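Local structure of calcium uptake protein 2, mitochondrial (Homo sapiens, 6LB7) at residues Y26-L34 with F73-S83; F248-M259 with F274-T282. The protein probably helps control calcium entry into mitochondria as an EF-hand protein that binds calcium and acts on the calcium uniporter. All coordinates share one frame; numbering follows the deposited sequence.

Interaction 1: residues Y26-L34 with F73-S83; sequences YYMTPRDFL and FRDLGDKGLIS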
loop_
_atom_site.group_PDB
_atom_site.type_symbol
_atom_site.label_atom_id
_atom_site.label_comp_id
_atom_site.label_asym_id
_atom_site.label_seq_id
_atom_site.Cartn_x
_atom_site.Cartn_y
_atom_site.Cartn_z
ATOM N N TYR B 26 6.646 -0.147 -32.626
ATOM C CA TYR B 26 6.316 1.267 -32.646
ATOM C C TYR B 26 7.063 2.002 -31.545
ATOM O O TYR B 26 7.414 1.429 -30.506
ATOM C CB TYR B 26 4.804 1.467 -32.520
ATOM C CG TYR B 26 4.100 1.023 -33.775
ATOM C CD1 TYR B 26 3.813 -0.318 -33.992
ATOM C CD2 TYR B 26 3.771 1.935 -34.771
ATOM C CE1 TYR B 26 3.195 -0.736 -35.156
ATOM C CE2 TYR B 26 3.153 1.528 -35.937
ATOM C CZ TYR B 26 2.868 0.192 -36.122
ATOM O OH TYR B 26 2.254 -0.220 -37.277
ATOM N N TYR B 27 7.308 3.288 -31.791
ATOM C CA TYR B 27 8.062 4.125 -30.874
ATOM C C TYR B 27 7.430 5.509 -30.801
ATOM O O TYR B 27 6.889 6.015 -31.787
ATOM C CB TYR B 27 9.536 4.234 -31.283
ATOM C CG TYR B 27 10.254 2.895 -31.281
ATOM C CD1 TYR B 27 10.333 2.122 -32.436
ATOM C CD2 TYR B 27 10.813 2.384 -30.115
ATOM C CE1 TYR B 27 10.977 0.888 -32.430
ATOM C CE2 TYR B 27 11.471 1.172 -30.096
ATOM C CZ TYR B 27 11.545 0.424 -31.258
ATOM O OH TYR B 27 12.179 -0.788 -31.228
ATOM N N MET B 28 7.484 6.103 -29.614
ATOM C CA MET B 28 7.171 7.507 -29.411
ATOM C C MET B 28 8.429 8.361 -29.505
ATOM O O MET B 28 9.506 7.950 -29.077
ATOM C CB MET B 28 6.549 7.708 -28.033
ATOM C CG MET B 28 5.173 7.166 -27.864
ATOM S SD MET B 28 4.738 7.380 -26.116
ATOM C CE MET B 28 2.956 7.328 -26.236
ATOM N N THR B 29 8.279 9.570 -30.049
ATOM C CA THR B 29 9.237 10.619 -29.732
ATOM C C THR B 29 8.895 11.221 -28.377
ATOM O O THR B 29 7.794 11.020 -27.863
ATOM C CB THR B 29 9.204 11.728 -30.780
ATOM O OG1 THR B 29 7.904 12.343 -30.776
ATOM C CG2 THR B 29 9.555 11.175 -32.193
ATOM N N PRO B 30 9.817 11.977 -27.775
ATOM C CA PRO B 30 9.464 12.695 -26.532
ATOM C C PRO B 30 8.243 13.595 -26.690
ATOM O O PRO B 30 7.422 13.696 -25.772
ATOM C CB PRO B 30 10.736 13.492 -26.219
ATOM C CG PRO B 30 11.845 12.617 -26.802
ATOM C CD PRO B 30 11.260 12.037 -28.075
ATOM N N ARG B 31 8.087 14.220 -27.857
ATOM C CA ARG B 31 6.885 14.995 -28.149
ATOM C C ARG B 31 5.636 14.119 -28.067
ATOM O O ARG B 31 4.648 14.489 -27.410
ATOM C CB ARG B 31 7.003 15.639 -29.536
ATOM C CG ARG B 31 5.812 16.527 -29.959
ATOM C CD ARG B 31 6.129 17.234 -31.277
ATOM N NE ARG B 31 5.134 18.227 -31.659
ATOM C CZ ARG B 31 3.977 17.922 -32.238
ATOM N NH1 ARG B 31 3.688 16.654 -32.494
ATOM N NH2 ARG B 31 3.109 18.879 -32.562
ATOM N N ASP B 32 5.661 12.957 -28.740
ATOM C CA ASP B 32 4.560 11.999 -28.651
ATOM C C ASP B 32 4.223 11.675 -27.206
ATOM O O ASP B 32 3.047 11.605 -26.823
ATOM C CB ASP B 32 4.913 10.681 -29.349
ATOM C CG ASP B 32 5.037 10.799 -30.851
ATOM O OD1 ASP B 32 4.513 11.764 -31.447
ATOM O OD2 ASP B 32 5.645 9.875 -31.438
ATOM N N PHE B 33 5.252 11.359 -26.420
ATOM C CA PHE B 33 5.042 10.958 -25.037
ATOM C C PHE B 33 4.348 12.062 -24.252
ATOM O O PHE B 33 3.356 11.816 -23.553
ATOM C CB PHE B 33 6.379 10.603 -24.380
ATOM C CG PHE B 33 6.269 10.413 -22.902
ATOM C CD1 PHE B 33 5.615 9.311 -22.385
ATOM C CD2 PHE B 33 6.787 11.351 -22.035
ATOM C CE1 PHE B 33 5.505 9.140 -21.022
ATOM C CE2 PHE B 33 6.663 11.192 -20.677
ATOM C CZ PHE B 33 6.023 10.093 -20.172
ATOM N N LEU B 34 4.862 13.290 -24.353
ATOM C CA LEU B 34 4.257 14.409 -23.635
ATOM C C LEU B 34 2.781 14.567 -23.994
ATOM O O LEU B 34 1.944 14.759 -23.107
ATOM C CB LEU B 34 5.017 15.699 -23.938
ATOM C CG LEU B 34 6.440 15.751 -23.400
ATOM C CD1 LEU B 34 7.199 16.893 -24.058
ATOM C CD2 LEU B 34 6.444 15.872 -21.869
ATOM N N PHE B 73 12.385 16.641 -21.965
ATOM C CA PHE B 73 11.534 16.108 -23.035
ATOM C C PHE B 73 11.110 17.214 -24.002
ATOM O O PHE B 73 11.064 16.991 -25.214
ATOM C CB PHE B 73 10.309 15.368 -22.461
ATOM C CG PHE B 73 10.662 14.076 -21.752
ATOM C CD1 PHE B 73 10.693 12.865 -22.440
ATOM C CD2 PHE B 73 11.017 14.083 -20.408
ATOM C CE1 PHE B 73 11.055 11.683 -21.791
ATOM C CE2 PHE B 73 11.375 12.909 -19.752
ATOM C CZ PHE B 73 11.398 11.705 -20.441
ATOM N N ARG B 74 10.795 18.413 -23.483
ATOM C CA ARG B 74 10.384 19.518 -24.363
ATOM C C ARG B 74 11.522 19.975 -25.263
ATOM O O ARG B 74 11.277 20.346 -26.412
ATOM C CB ARG B 74 9.854 20.709 -23.537
ATOM C CG ARG B 74 8.398 20.504 -23.060
ATOM C CD ARG B 74 7.937 21.566 -22.022
ATOM N NE ARG B 74 8.682 21.496 -20.761
ATOM C CZ ARG B 74 8.557 22.365 -19.767
ATOM N NH1 ARG B 74 7.696 23.376 -19.872
ATOM N NH2 ARG B 74 9.286 22.229 -18.662
ATOM N N ASP B 75 12.773 19.951 -24.774
ATOM C CA ASP B 75 13.903 20.297 -25.635
ATOM C C ASP B 75 14.077 19.292 -26.770
ATOM O O ASP B 75 14.317 19.683 -27.917
ATOM C CB ASP B 75 15.188 20.404 -24.816
ATOM C CG ASP B 75 15.166 21.568 -23.858
ATOM O OD1 ASP B 75 15.976 21.580 -22.920
ATOM O OD2 ASP B 75 14.306 22.463 -24.012
ATOM N N LEU B 76 13.970 17.993 -26.478
ATOM C CA LEU B 76 14.134 16.985 -27.524
ATOM C C LEU B 76 13.040 17.065 -28.581
ATOM O O LEU B 76 13.310 16.895 -29.774
ATOM C CB LEU B 76 14.145 15.587 -26.913
ATOM C CG LEU B 76 15.402 15.239 -26.121
ATOM C CD1 LEU B 76 15.178 13.931 -25.360
ATOM C CD2 LEU B 76 16.578 15.138 -27.082
ATOM N N GLY B 77 11.801 17.265 -28.173
ATOM C CA GLY B 77 10.735 17.320 -29.168
ATOM C C GLY B 77 10.624 16.015 -29.926
ATOM O O GLY B 77 10.491 14.940 -29.328
ATOM N N ASP B 78 10.699 16.090 -31.267
ATOM C CA ASP B 78 10.600 14.903 -32.117
ATOM C C ASP B 78 11.925 14.165 -32.248
ATOM O O ASP B 78 11.986 13.108 -32.897
ATOM C CB ASP B 78 10.097 15.274 -33.515
ATOM C CG ASP B 78 8.572 15.300 -33.608
ATOM O OD1 ASP B 78 7.880 14.516 -32.899
ATOM O OD2 ASP B 78 8.060 16.098 -34.414
ATOM N N LYS B 79 12.959 14.667 -31.589
ATOM C CA LYS B 79 14.291 14.104 -31.753
ATOM C C LYS B 79 14.605 13.141 -30.594
ATOM O O LYS B 79 15.428 13.376 -29.706
ATOM C CB LYS B 79 15.274 15.256 -31.906
ATOM C CG LYS B 79 16.441 15.224 -31.106
ATOM C CD LYS B 79 17.529 14.554 -31.727
ATOM C CE LYS B 79 18.556 14.577 -31.011
ATOM N NZ LYS B 79 19.551 14.142 -31.702
ATOM N N GLY B 80 13.963 11.990 -30.709
ATOM C CA GLY B 80 14.216 10.930 -29.754
ATOM C C GLY B 80 13.325 9.743 -30.004
ATOM O O GLY B 80 12.484 9.730 -30.908
ATOM N N LEU B 81 13.496 8.748 -29.151
ATOM C CA LEU B 81 12.754 7.526 -29.359
ATOM C C LEU B 81 12.557 6.878 -28.001
ATOM O O LEU B 81 13.508 6.766 -27.220
ATOM C CB LEU B 81 13.523 6.637 -30.352
ATOM C CG LEU B 81 12.893 5.444 -30.989
ATOM C CD1 LEU B 81 13.815 4.793 -31.858
ATOM C CD2 LEU B 81 12.584 4.531 -29.944
ATOM N N ILE B 82 11.318 6.433 -27.795
ATOM C CA ILE B 82 10.863 5.878 -26.528
ATOM C C ILE B 82 10.067 4.622 -26.841
ATOM O O ILE B 82 9.093 4.674 -27.605
ATOM C CB ILE B 82 10.003 6.874 -25.732
ATOM C CG1 ILE B 82 10.783 8.157 -25.406
ATOM C CG2 ILE B 82 9.450 6.206 -24.471
ATOM C CD1 ILE B 82 9.899 9.278 -24.806
ATOM N N SER B 83 10.483 3.497 -26.271
ATOM C CA SER B 83 9.836 2.223 -26.559
ATOM C C SER B 83 8.608 2.052 -25.676
ATOM O O SER B 83 8.405 2.788 -24.705
ATOM C CB SER B 83 10.803 1.064 -26.320
ATOM O OG SER B 83 11.030 0.911 -24.925
HETATM O O HOH W 1 5.388 14.222 -32.628
#
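D78 OD1 accepts from T29 OG1 over 3.0 Å through its anti lone pair, and the same hydroxyl is gripped a second time from its own segment. T29 OG1 sits between the backbone N and the carbonyl carbon (chi1 63°), which turns it to the first turn of its own helix, where it accepts from D32 N (3.1 Å, 171°). T29 N donates in return to D32 OD2, completing a capping box at the start of helix 30-38. A water bonds R31 NH1 and D32 OD1 but lies doubtfully close to D78 OD1. The nearby R31 guanidinium, not in a salt bridge with D78, probably eases the repulsion between the two carboxylates. A type II' turn, L76 to K79, follows helix 72-76, and R31 N donates to its G77 O (2.9 Å) from above the carbonyl plane. The P30 ring puts CG 3.8 Å from L76 CB in this turn and CD 3.6 Å from G80 CA just after it. I82 CD1 reaches F33 CB at 3.8 Å. Just before the cap, M28 N donates to I82 O (2.9 Å), and I82 N returns a weak bond to M28 O. This single antiparallel bridge, followed on each strand by an N-cap, T29 or S83, that opens a helix, is consistent with a paired EF-hand lobe.

Interaction 2: residues F248-M259 with F274-T282; sequences FTTHLEDFAIAM and FKRAVKVAT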
loop_
_atom_site.group_PDB
_atom_site.type_symbol
_atom_site.label_atom_id
_atom_site.label_comp_id
_atom_site.label_asym_id
_atom_site.label_seq_id
_atom_site.Cartn_x
_atom_site.Cartn_y
_atom_site.Cartn_z
ATOM N N PHE B 248 0.395 16.826 -4.105
ATOM C CA PHE B 248 -0.625 16.243 -3.236
ATOM C C PHE B 248 -1.386 15.102 -3.921
ATOM O O PHE B 248 -1.780 14.131 -3.258
ATOM C CB PHE B 248 -1.583 17.346 -2.751
ATOM C CG PHE B 248 -2.982 16.855 -2.431
ATOM C CD1 PHE B 248 -3.270 16.309 -1.190
ATOM C CD2 PHE B 248 -4.010 16.964 -3.368
ATOM C CE1 PHE B 248 -4.561 15.850 -0.887
ATOM C CE2 PHE B 248 -5.300 16.519 -3.071
ATOM C CZ PHE B 248 -5.569 15.962 -1.817
ATOM N N THR B 249 -1.593 15.176 -5.235
ATOM C CA THR B 249 -2.308 14.084 -5.893
ATOM C C THR B 249 -1.525 12.765 -5.865
ATOM O O THR B 249 -2.122 11.711 -6.081
ATOM C CB THR B 249 -2.647 14.433 -7.349
ATOM O OG1 THR B 249 -1.437 14.489 -8.123
ATOM C CG2 THR B 249 -3.393 15.780 -7.428
ATOM N N THR B 250 -0.214 12.785 -5.605
ATOM C CA THR B 250 0.526 11.525 -5.528
ATOM C C THR B 250 0.458 10.893 -4.142
ATOM O O THR B 250 0.971 9.783 -3.960
ATOM C CB THR B 250 2.000 11.697 -5.949
ATOM O OG1 THR B 250 2.679 12.569 -5.042
ATOM C CG2 THR B 250 2.114 12.271 -7.371
ATOM N N HIS B 251 -0.198 11.551 -3.181
ATOM C CA HIS B 251 -0.410 11.017 -1.838
ATOM C C HIS B 251 -1.871 10.679 -1.576
ATOM O O HIS B 251 -2.346 10.811 -0.448
ATOM C CB HIS B 251 0.092 12.001 -0.790
ATOM C CG HIS B 251 1.555 12.257 -0.876
ATOM N ND1 HIS B 251 2.477 11.505 -0.188
ATOM C CD2 HIS B 251 2.262 13.143 -1.613
ATOM C CE1 HIS B 251 3.691 11.946 -0.464
ATOM N NE2 HIS B 251 3.589 12.941 -1.325
ATOM N N LEU B 252 -2.592 10.249 -2.611
ATOM C CA LEU B 252 -4.026 9.998 -2.491
ATOM C C LEU B 252 -4.342 8.798 -1.617
ATOM O O LEU B 252 -5.462 8.698 -1.102
ATOM C CB LEU B 252 -4.651 9.748 -3.858
ATOM C CG LEU B 252 -4.745 10.939 -4.801
ATOM C CD1 LEU B 252 -5.619 10.602 -6.008
ATOM C CD2 LEU B 252 -5.257 12.137 -4.047
ATOM N N GLU B 253 -3.425 7.832 -1.531
ATOM C CA GLU B 253 -3.679 6.651 -0.714
ATOM C C GLU B 253 -3.922 7.044 0.734
ATOM O O GLU B 253 -4.942 6.680 1.326
ATOM C CB GLU B 253 -2.506 5.670 -0.823
ATOM C CG GLU B 253 -2.652 4.432 0.038
ATOM C CD GLU B 253 -1.395 3.563 0.062
ATOM O OE1 GLU B 253 -0.292 4.066 -0.255
ATOM O OE2 GLU B 253 -1.516 2.366 0.407
ATOM N N ASP B 254 -2.990 7.803 1.314
ATOM C CA ASP B 254 -3.149 8.271 2.680
ATOM C C ASP B 254 -4.299 9.263 2.792
ATOM O O ASP B 254 -5.000 9.293 3.807
ATOM C CB ASP B 254 -1.846 8.903 3.162
ATOM C CG ASP B 254 -0.737 7.874 3.361
ATOM O OD1 ASP B 254 -1.022 6.670 3.210
ATOM O OD2 ASP B 254 0.404 8.266 3.686
ATOM N N PHE B 255 -4.520 10.076 1.756
ATOM C CA PHE B 255 -5.620 11.032 1.823
ATOM C C PHE B 255 -6.964 10.321 1.874
ATOM O O PHE B 255 -7.865 10.737 2.614
ATOM C CB PHE B 255 -5.571 12.002 0.639
ATOM C CG PHE B 255 -6.691 13.004 0.649
ATOM C CD1 PHE B 255 -7.811 12.814 -0.155
ATOM C CD2 PHE B 255 -6.640 14.122 1.491
ATOM C CE1 PHE B 255 -8.861 13.729 -0.138
ATOM C CE2 PHE B 255 -7.681 15.048 1.507
ATOM C CZ PHE B 255 -8.798 14.843 0.692
ATOM N N ALA B 256 -7.129 9.253 1.090
ATOM C CA ALA B 256 -8.395 8.519 1.100
ATOM C C ALA B 256 -8.628 7.812 2.438
ATOM O O ALA B 256 -9.772 7.723 2.909
ATOM C CB ALA B 256 -8.435 7.509 -0.046
ATOM N N ILE B 257 -7.560 7.289 3.055
ATOM C CA ILE B 257 -7.685 6.700 4.388
ATOM C C ILE B 257 -8.137 7.753 5.390
ATOM O O ILE B 257 -8.993 7.497 6.239
ATOM C CB ILE B 257 -6.354 6.053 4.824
ATOM C CG1 ILE B 257 -6.088 4.755 4.048
ATOM C CG2 ILE B 257 -6.355 5.794 6.337
ATOM C CD1 ILE B 257 -4.614 4.347 4.003
ATOM N N ALA B 258 -7.558 8.953 5.319
ATOM C CA ALA B 258 -7.982 10.013 6.220
ATOM C C ALA B 258 -9.438 10.387 5.969
ATOM O O ALA B 258 -10.219 10.529 6.917
ATOM C CB ALA B 258 -7.064 11.224 6.069
ATOM N N MET B 259 -9.839 10.490 4.692
ATOM C CA MET B 259 -11.237 10.790 4.376
ATOM C C MET B 259 -12.173 9.726 4.936
ATOM O O MET B 259 -13.251 10.049 5.450
ATOM C CB MET B 259 -11.439 10.915 2.863
ATOM C CG MET B 259 -10.884 12.213 2.255
ATOM S SD MET B 259 -11.605 13.686 3.032
ATOM C CE MET B 259 -10.223 14.311 3.942
ATOM N N PHE B 274 -10.360 18.993 5.945
ATOM C CA PHE B 274 -9.618 18.826 4.703
ATOM C C PHE B 274 -8.162 19.198 4.905
ATOM O O PHE B 274 -7.256 18.428 4.564
ATOM C CB PHE B 274 -10.273 19.679 3.615
ATOM C CG PHE B 274 -9.774 19.396 2.220
ATOM C CD1 PHE B 274 -10.381 18.436 1.432
ATOM C CD2 PHE B 274 -8.716 20.102 1.700
ATOM C CE1 PHE B 274 -9.926 18.186 0.138
ATOM C CE2 PHE B 274 -8.257 19.862 0.406
ATOM C CZ PHE B 274 -8.860 18.915 -0.370
ATOM N N LYS B 275 -7.925 20.354 5.538
ATOM C CA LYS B 275 -6.570 20.819 5.811
ATOM C C LYS B 275 -5.775 19.792 6.602
ATOM O O LYS B 275 -4.620 19.496 6.269
ATOM C CB LYS B 275 -6.616 22.151 6.570
ATOM C CG LYS B 275 -6.930 23.372 5.708
ATOM C CD LYS B 275 -6.863 24.651 6.547
ATOM C CE LYS B 275 -6.712 25.890 5.680
ATOM N NZ LYS B 275 -6.759 27.149 6.498
ATOM N N ARG B 276 -6.376 19.245 7.666
ATOM C CA ARG B 276 -5.571 18.318 8.465
ATOM C C ARG B 276 -5.331 17.009 7.714
ATOM O O ARG B 276 -4.212 16.475 7.696
ATOM C CB ARG B 276 -6.275 18.057 9.800
ATOM C CG ARG B 276 -5.545 17.175 10.769
ATOM C CD ARG B 276 -4.846 17.926 11.830
ATOM N NE ARG B 276 -4.484 17.159 12.843
ATOM C CZ ARG B 276 -5.162 16.996 13.831
ATOM N NH1 ARG B 276 -6.249 17.550 13.961
ATOM N NH2 ARG B 276 -4.750 16.271 14.695
ATOM N N ALA B 277 -6.275 16.514 6.924
ATOM C CA ALA B 277 -5.999 15.342 6.089
ATOM C C ALA B 277 -4.908 15.615 5.061
ATOM O O ALA B 277 -4.098 14.727 4.748
ATOM C CB ALA B 277 -7.265 14.915 5.379
ATOM N N VAL B 278 -4.902 16.821 4.485
ATOM C CA VAL B 278 -3.849 17.188 3.542
ATOM C C VAL B 278 -2.500 17.155 4.239
ATOM O O VAL B 278 -1.533 16.572 3.735
ATOM C CB VAL B 278 -4.127 18.572 2.918
ATOM C CG1 VAL B 278 -2.859 19.128 2.294
ATOM C CG2 VAL B 278 -5.234 18.480 1.874
ATOM N N LYS B 279 -2.423 17.758 5.428
ATOM C CA LYS B 279 -1.162 17.806 6.166
ATOM C C LYS B 279 -0.701 16.411 6.579
ATOM O O LYS B 279 0.487 16.087 6.486
ATOM C CB LYS B 279 -1.321 18.706 7.395
ATOM C CG LYS B 279 -0.132 18.719 8.347
ATOM C CD LYS B 279 0.964 19.647 7.848
ATOM C CE LYS B 279 1.923 20.028 8.969
ATOM N NZ LYS B 279 2.981 20.962 8.495
ATOM N N VAL B 280 -1.620 15.569 7.034
ATOM C CA VAL B 280 -1.221 14.219 7.424
ATOM C C VAL B 280 -0.752 13.412 6.206
ATOM O O VAL B 280 0.253 12.697 6.273
ATOM C CB VAL B 280 -2.375 13.543 8.184
ATOM C CG1 VAL B 280 -2.079 12.072 8.446
ATOM C CG2 VAL B 280 -2.623 14.294 9.497
ATOM N N ALA B 281 -1.452 13.492 5.071
ATOM C CA ALA B 281 -1.113 12.735 3.838
ATOM C C ALA B 281 0.172 13.272 3.221
ATOM O O ALA B 281 0.953 12.531 2.689
ATOM C CB ALA B 281 -2.227 12.861 2.845
ATOM N N THR B 282 0.305 14.568 3.334
ATOM C CA THR B 282 1.402 15.438 2.912
ATOM C C THR B 282 2.525 16.251 3.559
ATOM O O THR B 282 3.593 16.524 2.904
ATOM C CB THR B 282 0.733 16.493 2.019
ATOM O OG1 THR B 282 0.129 15.855 0.900
ATOM C CG2 THR B 282 1.578 17.649 1.559
#
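F255 drives its ring into the facing helix as a knob among F274, A277, V278 and A281, within what is probably a degenerate EF-hand helix-loop-helix. The evidence is the order helix 252-264, short loop, helix 271-282, and the packing: helices 252-259 and 274-282 run roughly antiparallel, at 141° between their directions, axes 8.4 Å apart. With CG of F255 anti to the backbone N (chi1 179°), the ring reaches out to helix 274-282. Its CB touches A281 CB at 4.1 Å. Further out, CD2 and CE2 both lie against A277 CB, the closer being CE2 at 3.9 Å. At the tip, CZ meets F274 CE1 at 3.6 Å. The two rings form an offset edge-to-face pair, the edge of F255 turned to the face of F274, their planes 70° apart. From the same segment, at the end of the preceding helix 239-249, F248 CZ stands 3.8 Å above the centre of one face of the F255 ring, and F248 CE1 reaches V278 CG2. Were F255 an alanine, the hole among F274, A277, V278 and A281 would probably lose its knob, and F274 its edge-on partner. Toward the helix N terminus, D254 CB rests on A281, while its carboxylate turns to a basic side chain of another protein chain, with which it forms a salt bridge. A258 CB meets A277 CB at 3.8 Å. M259, its chain bent at chi2 and chi3, brings its methyl CE onto A277 CB at 3.3 Å, tighter than usual carbon contact.

Starting from the N terminus, the chain passes helix 11-17 and strands 20-22 and 25-27, and interaction 1 then closes a loop of 38 residues, tying helix 30-38 to the turn before helix 84-94. The calcium site at D109 to E120 follows, then the long helix 173-196, whose L183 touches F33 and F73. Interaction 2 comes later and closes a loop of 14 residues, pairing helices 252-264 and 271-282. The two loops run in series, so neither encloses nor crosses the other. Their centres lie about 33 Å apart on opposite sides of the chain centre, and their nearest atoms about 14 Å apart, so the contacts do not touch: interaction 1 belongs to the N-terminal part, interaction 2 to the C-terminal half.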